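Long-range contacts in kirola (Actinidia deliciosa, PDB 4IGV), which is a kiwifruit allergen of the ripening-related protein family and probably binds small hydrophobic ligands: residues 40-45 and 56-61; 65-70 and 89-94; 97-102 and 118-123. One frame throughout, in Å; residues are numbered along the deposited sequence.

Contact 1: residues 40-45 and 56-61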
loop_
_atom_site.group_PDB
_atom_site.type_symbol
_atom_site.label_atom_id
_atom_site.label_comp_id
_atom_site.label_asym_id
_atom_site.label_seq_id
_atom_site.Cartn_x
_atom_site.Cartn_y
_atom_site.Cartn_z
ATOM N N GLN A 40 12.480 -1.871 1.909
ATOM C CA GLN A 40 13.875 -1.862 1.464
ATOM C C GLN A 40 14.050 -1.591 -0.029
ATOM O O GLN A 40 15.143 -1.224 -0.454
ATOM C CB GLN A 40 14.546 -3.157 1.804
ATOM C CG GLN A 40 14.806 -3.330 3.259
ATOM C CD GLN A 40 13.573 -3.670 4.084
ATOM O OE1 GLN A 40 12.889 -4.625 3.787
ATOM N NE2 GLN A 40 13.289 -2.875 5.125
ATOM N N GLY A 41 13.003 -1.763 -0.813
ATOM C CA GLY A 41 13.104 -1.477 -2.239
ATOM C C GLY A 41 11.718 -1.410 -2.853
ATOM O O GLY A 41 10.822 -2.163 -2.479
ATOM N N VAL A 42 11.561 -0.480 -3.789
ATOM C CA VAL A 42 10.403 -0.383 -4.671
ATOM C C VAL A 42 10.959 -0.196 -6.059
ATOM O O VAL A 42 11.494 0.886 -6.404
ATOM C CB VAL A 42 9.602 0.827 -4.302
ATOM C CG1 VAL A 42 8.396 0.921 -5.182
ATOM C CG2 VAL A 42 9.133 0.795 -2.810
ATOM N N ASP A 43 10.780 -1.236 -6.872
ATOM C CA ASP A 43 11.421 -1.305 -8.188
ATOM C C ASP A 43 10.398 -1.460 -9.282
ATOM O O ASP A 43 9.686 -2.483 -9.346
ATOM C CB ASP A 43 12.389 -2.471 -8.271
ATOM C CG ASP A 43 13.447 -2.399 -7.198
ATOM O OD1 ASP A 43 14.129 -1.347 -7.130
ATOM O OD2 ASP A 43 13.477 -3.303 -6.331
ATOM N N LEU A 44 10.310 -0.464 -10.156
ATOM C CA LEU A 44 9.445 -0.554 -11.307
ATOM C C LEU A 44 10.020 -1.622 -12.229
ATOM O O LEU A 44 11.201 -1.613 -12.550
ATOM C CB LEU A 44 9.403 0.819 -12.004
ATOM C CG LEU A 44 8.495 0.933 -13.233
ATOM C CD1 LEU A 44 7.021 0.825 -12.855
ATOM C CD2 LEU A 44 8.760 2.267 -13.841
ATOM N N LEU A 45 9.158 -2.522 -12.675
ATOM C CA LEU A 45 9.530 -3.568 -13.590
ATOM C C LEU A 45 8.995 -3.365 -14.983
ATOM O O LEU A 45 9.671 -3.716 -15.922
ATOM C CB LEU A 45 9.021 -4.894 -13.052
ATOM C CG LEU A 45 9.580 -5.383 -11.742
ATOM C CD1 LEU A 45 9.047 -6.806 -11.457
ATOM C CD2 LEU A 45 11.079 -5.377 -11.700
ATOM N N ILE A 56 5.259 -3.387 -10.293
ATOM C CA ILE A 56 6.167 -2.902 -9.282
ATOM C C ILE A 56 6.564 -4.065 -8.364
ATOM O O ILE A 56 5.719 -4.861 -7.897
ATOM C CB ILE A 56 5.580 -1.734 -8.476
ATOM C CG1 ILE A 56 5.184 -0.602 -9.392
ATOM C CG2 ILE A 56 6.590 -1.250 -7.411
ATOM C CD1 ILE A 56 4.431 0.515 -8.647
ATOM N N PHE A 57 7.866 -4.136 -8.065
ATOM C CA PHE A 57 8.400 -5.152 -7.137
ATOM C C PHE A 57 8.737 -4.478 -5.800
ATOM O O PHE A 57 9.359 -3.439 -5.795
ATOM C CB PHE A 57 9.651 -5.775 -7.749
ATOM C CG PHE A 57 10.290 -6.866 -6.913
ATOM C CD1 PHE A 57 9.719 -8.141 -6.872
ATOM C CD2 PHE A 57 11.466 -6.633 -6.249
ATOM C CE1 PHE A 57 10.328 -9.142 -6.139
ATOM C CE2 PHE A 57 12.076 -7.662 -5.517
ATOM C CZ PHE A 57 11.474 -8.916 -5.504
ATOM N N PHE A 58 8.319 -5.109 -4.684
ATOM C CA PHE A 58 8.566 -4.592 -3.356
ATOM C C PHE A 58 9.426 -5.546 -2.575
ATOM O O PHE A 58 9.190 -6.767 -2.567
ATOM C CB PHE A 58 7.256 -4.408 -2.610
ATOM C CG PHE A 58 6.339 -3.384 -3.200
ATOM C CD1 PHE A 58 6.412 -2.083 -2.864
ATOM C CD2 PHE A 58 5.381 -3.745 -4.146
ATOM C CE1 PHE A 58 5.559 -1.126 -3.402
ATOM C CE2 PHE A 58 4.548 -2.802 -4.670
ATOM C CZ PHE A 58 4.626 -1.511 -4.300
ATOM N N LYS A 59 10.445 -4.981 -1.917
ATOM C CA LYS A 59 11.227 -5.702 -0.943
ATOM C C LYS A 59 10.878 -5.045 0.394
ATOM O O LYS A 59 11.057 -3.840 0.559
ATOM C CB LYS A 59 12.721 -5.553 -1.211
ATOM C CG LYS A 59 13.152 -6.177 -2.514
ATOM C CD LYS A 59 14.634 -5.992 -2.701
ATOM C CE LYS A 59 15.422 -6.747 -1.678
ATOM N NZ LYS A 59 16.865 -6.789 -2.046
ATOM N N TYR A 60 10.350 -5.826 1.334
ATOM C CA TYR A 60 9.882 -5.308 2.585
ATOM C C TYR A 60 10.132 -6.246 3.733
ATOM O O TYR A 60 10.538 -7.395 3.523
ATOM C CB TYR A 60 8.367 -4.926 2.467
ATOM C CG TYR A 60 7.354 -6.050 2.312
ATOM C CD1 TYR A 60 6.612 -6.489 3.375
ATOM C CD2 TYR A 60 7.143 -6.673 1.088
ATOM C CE1 TYR A 60 5.625 -7.523 3.223
ATOM C CE2 TYR A 60 6.197 -7.699 0.931
ATOM C CZ TYR A 60 5.432 -8.101 1.986
ATOM O OH TYR A 60 4.494 -9.105 1.850
ATOM N N THR A 61 9.945 -5.749 4.940
ATOM C CA THR A 61 10.185 -6.523 6.129
ATOM C C THR A 61 8.978 -6.402 7.042
ATOM O O THR A 61 8.527 -5.291 7.344
ATOM C CB THR A 61 11.455 -6.022 6.829
ATOM O OG1 THR A 61 12.592 -6.200 5.968
ATOM C CG2 THR A 61 11.708 -6.773 8.141
#

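Contact 2: residues 65-70 and 89-94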
loop_
_atom_site.group_PDB
_atom_site.type_symbol
_atom_site.label_atom_id
_atom_site.label_comp_id
_atom_site.label_asym_id
_atom_site.label_seq_id
_atom_site.Cartn_x
_atom_site.Cartn_y
_atom_site.Cartn_z
ATOM N N LYS A 65 11.134 -10.169 9.260
ATOM C CA LYS A 65 11.411 -11.096 8.167
ATOM C C LYS A 65 11.197 -10.479 6.817
ATOM O O LYS A 65 10.196 -9.778 6.566
ATOM C CB LYS A 65 10.624 -12.360 8.283
ATOM C CG LYS A 65 9.138 -12.272 8.216
ATOM C CD LYS A 65 8.504 -13.170 9.312
ATOM C CE LYS A 65 6.985 -13.228 9.126
ATOM N NZ LYS A 65 6.365 -11.866 9.135
ATOM N N GLU A 66 12.162 -10.750 5.954
ATOM C CA GLU A 66 12.200 -10.138 4.646
ATOM C C GLU A 66 11.240 -10.880 3.720
ATOM O O GLU A 66 11.220 -12.133 3.679
ATOM C CB GLU A 66 13.618 -10.107 4.074
ATOM C CG GLU A 66 14.598 -9.254 4.900
ATOM C CD GLU A 66 15.982 -9.135 4.265
ATOM O OE1 GLU A 66 16.199 -9.599 3.125
ATOM O OE2 GLU A 66 16.864 -8.584 4.947
ATOM N N LYS A 67 10.418 -10.084 3.053
ATOM C CA LYS A 67 9.419 -10.585 2.131
ATOM C C LYS A 67 9.499 -9.844 0.816
ATOM O O LYS A 67 10.108 -8.784 0.728
ATOM C CB LYS A 67 8.040 -10.445 2.722
ATOM C CG LYS A 67 7.843 -11.394 3.950
ATOM C CD LYS A 67 6.456 -11.376 4.459
ATOM C CE LYS A 67 6.384 -12.055 5.805
ATOM N NZ LYS A 67 5.867 -13.419 5.730
ATOM N N THR A 68 8.879 -10.403 -0.215
ATOM C CA THR A 68 8.776 -9.705 -1.488
ATOM C C THR A 68 7.353 -9.800 -2.032
ATOM O O THR A 68 6.603 -10.705 -1.664
ATOM C CB THR A 68 9.761 -10.208 -2.580
ATOM O OG1 THR A 68 9.434 -11.557 -2.987
ATOM C CG2 THR A 68 11.188 -10.144 -2.103
ATOM N N ALA A 69 7.003 -8.883 -2.911
ATOM C CA ALA A 69 5.712 -8.911 -3.617
ATOM C C ALA A 69 5.918 -8.272 -4.967
ATOM O O ALA A 69 6.684 -7.309 -5.112
ATOM C CB ALA A 69 4.679 -8.147 -2.872
ATOM N N LYS A 70 5.228 -8.787 -5.962
ATOM C CA LYS A 70 5.134 -8.122 -7.242
ATOM C C LYS A 70 3.678 -7.761 -7.424
ATOM O O LYS A 70 2.775 -8.607 -7.309
ATOM C CB LYS A 70 5.579 -9.052 -8.381
ATOM C CG LYS A 70 5.626 -8.417 -9.692
ATOM C CD LYS A 70 6.149 -9.336 -10.802
ATOM C CE LYS A 70 5.237 -10.452 -11.076
ATOM N NZ LYS A 70 5.729 -11.177 -12.302
ATOM N N GLU A 89 2.430 -11.872 -7.217
ATOM C CA GLU A 89 3.394 -12.847 -6.719
ATOM C C GLU A 89 3.958 -12.402 -5.396
ATOM O O GLU A 89 3.983 -11.209 -5.112
ATOM C CB GLU A 89 4.580 -13.005 -7.691
ATOM C CG GLU A 89 4.263 -13.465 -9.061
ATOM C CD GLU A 89 5.515 -13.708 -9.927
ATOM O OE1 GLU A 89 6.617 -13.195 -9.590
ATOM O OE2 GLU A 89 5.394 -14.423 -10.951
ATOM N N GLY A 90 4.417 -13.342 -4.611
ATOM C CA GLY A 90 5.171 -13.050 -3.406
ATOM C C GLY A 90 4.713 -13.851 -2.231
ATOM O O GLY A 90 3.888 -14.750 -2.346
ATOM N N ASP A 91 5.293 -13.552 -1.080
ATOM C CA ASP A 91 5.014 -14.329 0.127
ATOM C C ASP A 91 3.516 -14.380 0.410
ATOM O O ASP A 91 3.005 -15.415 0.857
ATOM C CB ASP A 91 5.773 -13.758 1.326
ATOM C CG ASP A 91 7.277 -13.822 1.149
ATOM O OD1 ASP A 91 7.923 -14.679 1.778
ATOM O OD2 ASP A 91 7.857 -13.041 0.371
ATOM N N LEU A 92 2.825 -13.263 0.248
ATOM C CA LEU A 92 1.355 -13.237 0.524
ATOM C C LEU A 92 0.555 -14.249 -0.264
ATOM O O LEU A 92 -0.482 -14.764 0.212
ATOM C CB LEU A 92 0.787 -11.824 0.300
ATOM C CG LEU A 92 1.026 -10.803 1.407
ATOM C CD1 LEU A 92 0.929 -9.362 0.974
ATOM C CD2 LEU A 92 0.088 -11.103 2.637
ATOM N N MET A 93 1.069 -14.606 -1.431
ATOM C CA MET A 93 0.387 -15.562 -2.287
ATOM C C MET A 93 0.480 -16.981 -1.748
ATOM O O MET A 93 -0.158 -17.880 -2.255
ATOM C CB MET A 93 0.964 -15.509 -3.705
ATOM C CG MET A 93 0.767 -14.181 -4.417
ATOM S SD MET A 93 -0.977 -13.840 -4.757
ATOM C CE MET A 93 -1.289 -12.769 -3.375
ATOM N N GLU A 94 1.285 -17.186 -0.719
ATOM C CA GLU A 94 1.343 -18.484 -0.055
ATOM C C GLU A 94 0.149 -18.671 0.864
ATOM O O GLU A 94 -0.116 -19.806 1.284
ATOM C CB GLU A 94 2.639 -18.623 0.744
ATOM C CG GLU A 94 3.886 -18.681 -0.130
ATOM C CD GLU A 94 5.186 -18.619 0.680
ATOM O OE1 GLU A 94 5.223 -17.937 1.730
ATOM O OE2 GLU A 94 6.173 -19.260 0.264
HETATM O O HOH W 1 10.549 -14.388 2.189
HETATM O O HOH W 2 6.793 -15.652 4.072
HETATM O O HOH W 3 4.068 -10.687 -0.306
HETATM O O HOH W 4 9.862 -13.557 -1.157
#

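Contact 3: residues 97-102 and 118-123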
loop_
_atom_site.group_PDB
_atom_site.type_symbol
_atom_site.label_atom_id
_atom_site.label_comp_id
_atom_site.label_asym_id
_atom_site.label_seq_id
_atom_site.Cartn_x
_atom_site.Cartn_y
_atom_site.Cartn_z
ATOM N N LYS A 97 -5.276 -16.442 -2.141
ATOM C CA LYS A 97 -5.495 -16.659 -3.553
ATOM C C LYS A 97 -5.416 -15.357 -4.321
ATOM O O LYS A 97 -4.824 -15.277 -5.388
ATOM C CB LYS A 97 -6.875 -17.285 -3.775
ATOM C CG LYS A 97 -7.143 -17.645 -5.222
ATOM C CD LYS A 97 -8.392 -18.458 -5.345
ATOM C CE LYS A 97 -8.741 -18.717 -6.812
ATOM N NZ LYS A 97 -10.069 -19.364 -6.988
ATOM N N THR A 98 -6.039 -14.338 -3.753
ATOM C CA THR A 98 -6.064 -13.008 -4.304
ATOM C C THR A 98 -5.948 -11.964 -3.209
ATOM O O THR A 98 -6.370 -12.183 -2.086
ATOM C CB THR A 98 -7.348 -12.704 -5.096
ATOM O OG1 THR A 98 -8.483 -12.681 -4.249
ATOM C CG2 THR A 98 -7.614 -13.750 -6.171
ATOM N N PHE A 99 -5.348 -10.823 -3.554
ATOM C CA PHE A 99 -5.132 -9.745 -2.612
ATOM C C PHE A 99 -5.009 -8.432 -3.360
ATOM O O PHE A 99 -4.155 -8.291 -4.220
ATOM C CB PHE A 99 -3.880 -10.005 -1.769
ATOM C CG PHE A 99 -3.941 -9.420 -0.367
ATOM C CD1 PHE A 99 -4.012 -10.212 0.707
ATOM C CD2 PHE A 99 -3.966 -8.034 -0.150
ATOM C CE1 PHE A 99 -4.085 -9.689 1.982
ATOM C CE2 PHE A 99 -4.050 -7.541 1.124
ATOM C CZ PHE A 99 -4.098 -8.359 2.154
ATOM N N ILE A 100 -5.884 -7.493 -3.010
ATOM C CA ILE A 100 -5.917 -6.159 -3.592
ATOM C C ILE A 100 -5.819 -5.144 -2.456
ATOM O O ILE A 100 -6.403 -5.320 -1.401
ATOM C CB ILE A 100 -7.256 -5.903 -4.317
ATOM C CG1 ILE A 100 -7.488 -6.972 -5.404
ATOM C CG2 ILE A 100 -7.252 -4.548 -4.881
ATOM C CD1 ILE A 100 -6.504 -7.074 -6.255
ATOM N N ILE A 101 -5.019 -4.106 -2.666
ATOM C CA ILE A 101 -4.859 -3.031 -1.706
ATOM C C ILE A 101 -5.213 -1.728 -2.397
ATOM O O ILE A 101 -4.675 -1.389 -3.429
ATOM C CB ILE A 101 -3.407 -2.926 -1.202
ATOM C CG1 ILE A 101 -3.045 -4.219 -0.449
ATOM C CG2 ILE A 101 -3.210 -1.682 -0.266
ATOM C CD1 ILE A 101 -1.578 -4.259 0.036
ATOM N N ILE A 102 -6.162 -1.017 -1.833
ATOM C CA ILE A 102 -6.593 0.297 -2.334
ATOM C C ILE A 102 -6.156 1.348 -1.362
ATOM O O ILE A 102 -6.413 1.235 -0.144
ATOM C CB ILE A 102 -8.117 0.372 -2.503
ATOM C CG1 ILE A 102 -8.669 -0.796 -3.286
ATOM C CG2 ILE A 102 -8.490 1.687 -3.171
ATOM C CD1 ILE A 102 -10.227 -0.839 -3.228
ATOM N N PHE A 118 -8.247 -3.439 2.051
ATOM C CA PHE A 118 -7.814 -4.723 1.532
ATOM C C PHE A 118 -9.024 -5.524 1.115
ATOM O O PHE A 118 -9.998 -5.592 1.846
ATOM C CB PHE A 118 -7.093 -5.568 2.572
ATOM C CG PHE A 118 -5.852 -4.972 3.184
ATOM C CD1 PHE A 118 -5.143 -3.922 2.646
ATOM C CD2 PHE A 118 -5.336 -5.574 4.337
ATOM C CE1 PHE A 118 -3.985 -3.465 3.257
ATOM C CE2 PHE A 118 -4.170 -5.097 4.957
ATOM C CZ PHE A 118 -3.502 -4.087 4.385
ATOM N N HIS A 119 -8.962 -6.133 -0.067
ATOM C CA HIS A 119 -9.953 -7.129 -0.472
ATOM C C HIS A 119 -9.153 -8.376 -0.774
ATOM O O HIS A 119 -8.223 -8.352 -1.588
ATOM C CB HIS A 119 -10.686 -6.714 -1.742
ATOM C CG HIS A 119 -11.622 -5.568 -1.568
ATOM N ND1 HIS A 119 -12.886 -5.740 -1.034
ATOM C CD2 HIS A 119 -11.533 -4.262 -1.909
ATOM C CE1 HIS A 119 -13.495 -4.565 -0.966
ATOM N NE2 HIS A 119 -12.704 -3.654 -1.495
ATOM N N TYR A 120 -9.499 -9.487 -0.153
ATOM C CA TYR A 120 -8.672 -10.677 -0.287
ATOM C C TYR A 120 -9.521 -11.929 -0.255
ATOM O O TYR A 120 -10.685 -11.938 0.190
ATOM C CB TYR A 120 -7.628 -10.750 0.858
ATOM C CG TYR A 120 -8.186 -10.633 2.258
ATOM C CD1 TYR A 120 -8.628 -11.769 2.941
ATOM C CD2 TYR A 120 -8.345 -9.406 2.870
ATOM C CE1 TYR A 120 -9.181 -11.663 4.173
ATOM C CE2 TYR A 120 -8.887 -9.299 4.100
ATOM C CZ TYR A 120 -9.296 -10.422 4.747
ATOM O OH TYR A 120 -9.863 -10.415 6.021
ATOM N N GLU A 121 -8.919 -13.003 -0.746
ATOM C CA GLU A 121 -9.504 -14.332 -0.619
ATOM C C GLU A 121 -8.436 -15.258 -0.081
ATOM O O GLU A 121 -7.366 -15.372 -0.693
ATOM C CB GLU A 121 -10.060 -14.844 -1.945
ATOM C CG GLU A 121 -10.681 -16.244 -1.764
ATOM C CD GLU A 121 -11.239 -16.899 -2.992
ATOM O OE1 GLU A 121 -11.488 -16.223 -4.005
ATOM O OE2 GLU A 121 -11.414 -18.130 -2.923
ATOM N N LYS A 122 -8.737 -15.911 1.055
ATOM C CA LYS A 122 -7.803 -16.821 1.712
ATOM C C LYS A 122 -7.710 -18.129 0.960
ATOM O O LYS A 122 -8.696 -18.547 0.362
ATOM C CB LYS A 122 -8.263 -17.151 3.118
ATOM C CG LYS A 122 -8.490 -15.974 4.045
ATOM C CD LYS A 122 -9.139 -16.499 5.319
ATOM C CE LYS A 122 -9.445 -15.440 6.304
ATOM N NZ LYS A 122 -10.024 -16.116 7.498
ATOM N N LEU A 123 -6.555 -18.788 1.029
ATOM C CA LEU A 123 -6.451 -20.139 0.427
ATOM C C LEU A 123 -7.172 -21.211 1.257
ATOM O O LEU A 123 -7.628 -22.210 0.683
ATOM C CB LEU A 123 -4.985 -20.534 0.206
ATOM C CG LEU A 123 -4.245 -19.793 -0.903
ATOM C CD1 LEU A 123 -2.725 -20.065 -0.803
ATOM C CD2 LEU A 123 -4.801 -20.169 -2.274
HETATM O O HOH W 5 -11.873 -20.219 -4.231
HETATM O O HOH W 6 -10.644 -14.068 -5.114
#

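Contact 1: residues 40-45 and 56-61
A classic beta bulge opens this antiparallel hairpin pairing of strands 39-46 and 55-62. Gln40 and Gly41 both face Lys59, and the single Lys59 O receives two N-H groups: Gln40 N at 2.8 Å, from above the carbonyl plane, and Gly41 N at 3.2 Å, in that plane and on a lone pair. Beyond the bulge the pairing is regular, with Asp43 and Phe57 a hydrogen-bonded pair; the bond from Phe57 N to Asp43 O (2.8 Å) is almost straight at 173°. At the bulged end the Gln40 chain bends at chi2 (75°), which brings its amide across the Thr61 side chain at about a right angle. Thr61 OG1 donates to Gln40 OE1 at 2.7 Å, well above the amide plane, while Gln40 NE2 is held by Pro36 O.

Val42, Ile56 and Phe58 share one face of the sheet. Val42 CG1, anti to the backbone N, lies alongside both partners from the facing strand, 3.6 Å from Ile56 CG2 and 3.9 Å from Phe58 CE1. Ile56 CG2 in turn lies over one face of the Phe58 ring, offset toward its rim. On the other face Asp43 lies alongside Phe57, its carboxylate tilted only 20° from the ring, so that Asp43 OD2 meets the ring edge at Phe57 CD2 (3.9 Å).

Helix 30-34 packs on Val42 through Ile31 and Ser32, and Leu28 touches Ile56 and Phe58. Strand 39-46 is outermost in the sheet of this chain, while strand 55-62 bonds on to strand 65-77.

Contact 2: residues 65-70 and 89-94
Asp91 reaches across to strand 65-77 with its carboxylate, CG anti to its own carbonyl carbon, and crosses Lys67 and Thr68 obliquely. Asp91 OD2 accepts Thr68 N at 2.9 Å along a nearly straight path (170°), from above the carboxylate plane. Asp91 N returns a bond to Thr68 O at 3.2 Å, so side chain and backbone of one residue grip both polar backbone atoms of Thr68. The aliphatic part of Lys67 lies against the same carboxylate, Lys67 CG being 3.7 Å from Asp91 CG. The ammonium does not touch it directly: one water accepts from Lys67 NZ and donates to Asp91 OD1, while another joins Thr68 OG1 to Asp91 OD2.

Lys70 and Glu89 instead run alongside each other on one face of the sheet, tips in the same direction. A bend at chi3 (67°) brings the lysine tip to a long salt bridge, Lys70 NZ to Glu89 OE1 at 3.5 Å, with Glu89 OE2 about as far. Between these two sites Gly90 pairs with Ala69 with positive phi (134°), where a CB would clash with Thr68 O.

Segment 89-94 turns the corner from strand 82-88 into a 3-10 turn before strand 96-107; Leu92 packs on Ile87 and on Tyr60 of strand 55-62.

Contact 3: residues 97-102 and 118-123
Backbone hydrogen bonds join the antiparallel strands 98-102 and 118-122. Ile100 and His119 exchange two of them, Ile100 N to His119 O at 2.9 Å and His119 N to Ile100 O at 3.0 Å. Lys97 and Thr98 both face Glu121, a classic beta bulge: Glu121 O takes Lys97 N at 2.8 Å, nearly along its C=O axis but bent at the hydrogen (131°), and Thr98 N only weakly.

Phe99, Phe118 and Tyr120 form an aromatic cluster on one face. Phe99 directs its edge at the face of Phe118, with planes at 60° and centroids 5.3 Å apart. Tyr120 CB sits over the face of Phe99, 4.1 Å from its centroid, a CH-pi contact; the two rings are near parallel but slid apart.

The face of Thr98, Ile100, His119 and Glu121 carries the polar contacts. The extended chains of Lys97 and Glu121 run alongside each other, their charges too far apart for a salt bridge, and a water that donates to Glu121 OE1 also hydrogen-bonds Thr98 OG1 (2.7 Å).

Leu133 of helix 131-145 packs on Phe99 and Phe118, and Pro130 on all three rings. A long C-terminal helix lying against a curved antiparallel sheet is characteristic of the Bet v 1 fold.

All three contacts reach the same seven-stranded antiparallel sheet, contact 2 at a corner where the chain leaves it. Contacts 1 and 3 are partly buried hairpin pairings, each with a classic bulge, yet their centres lie about 19 Å apart and they do not touch. Contact 1 turns an aliphatic and aromatic face to helix 30-34, whereas contact 3 gathers aromatic rings beneath helix 131-145. Contact 2 lies at the surface, joining a strand to a corner through a carboxylate, waters and a salt bridge instead of an apolar face. It touches both others: Tyr60 O of contact 1 probably accepts from Lys67 N, and Met93 CE packs on Phe99 CB of contact 3, 4.1 Å away.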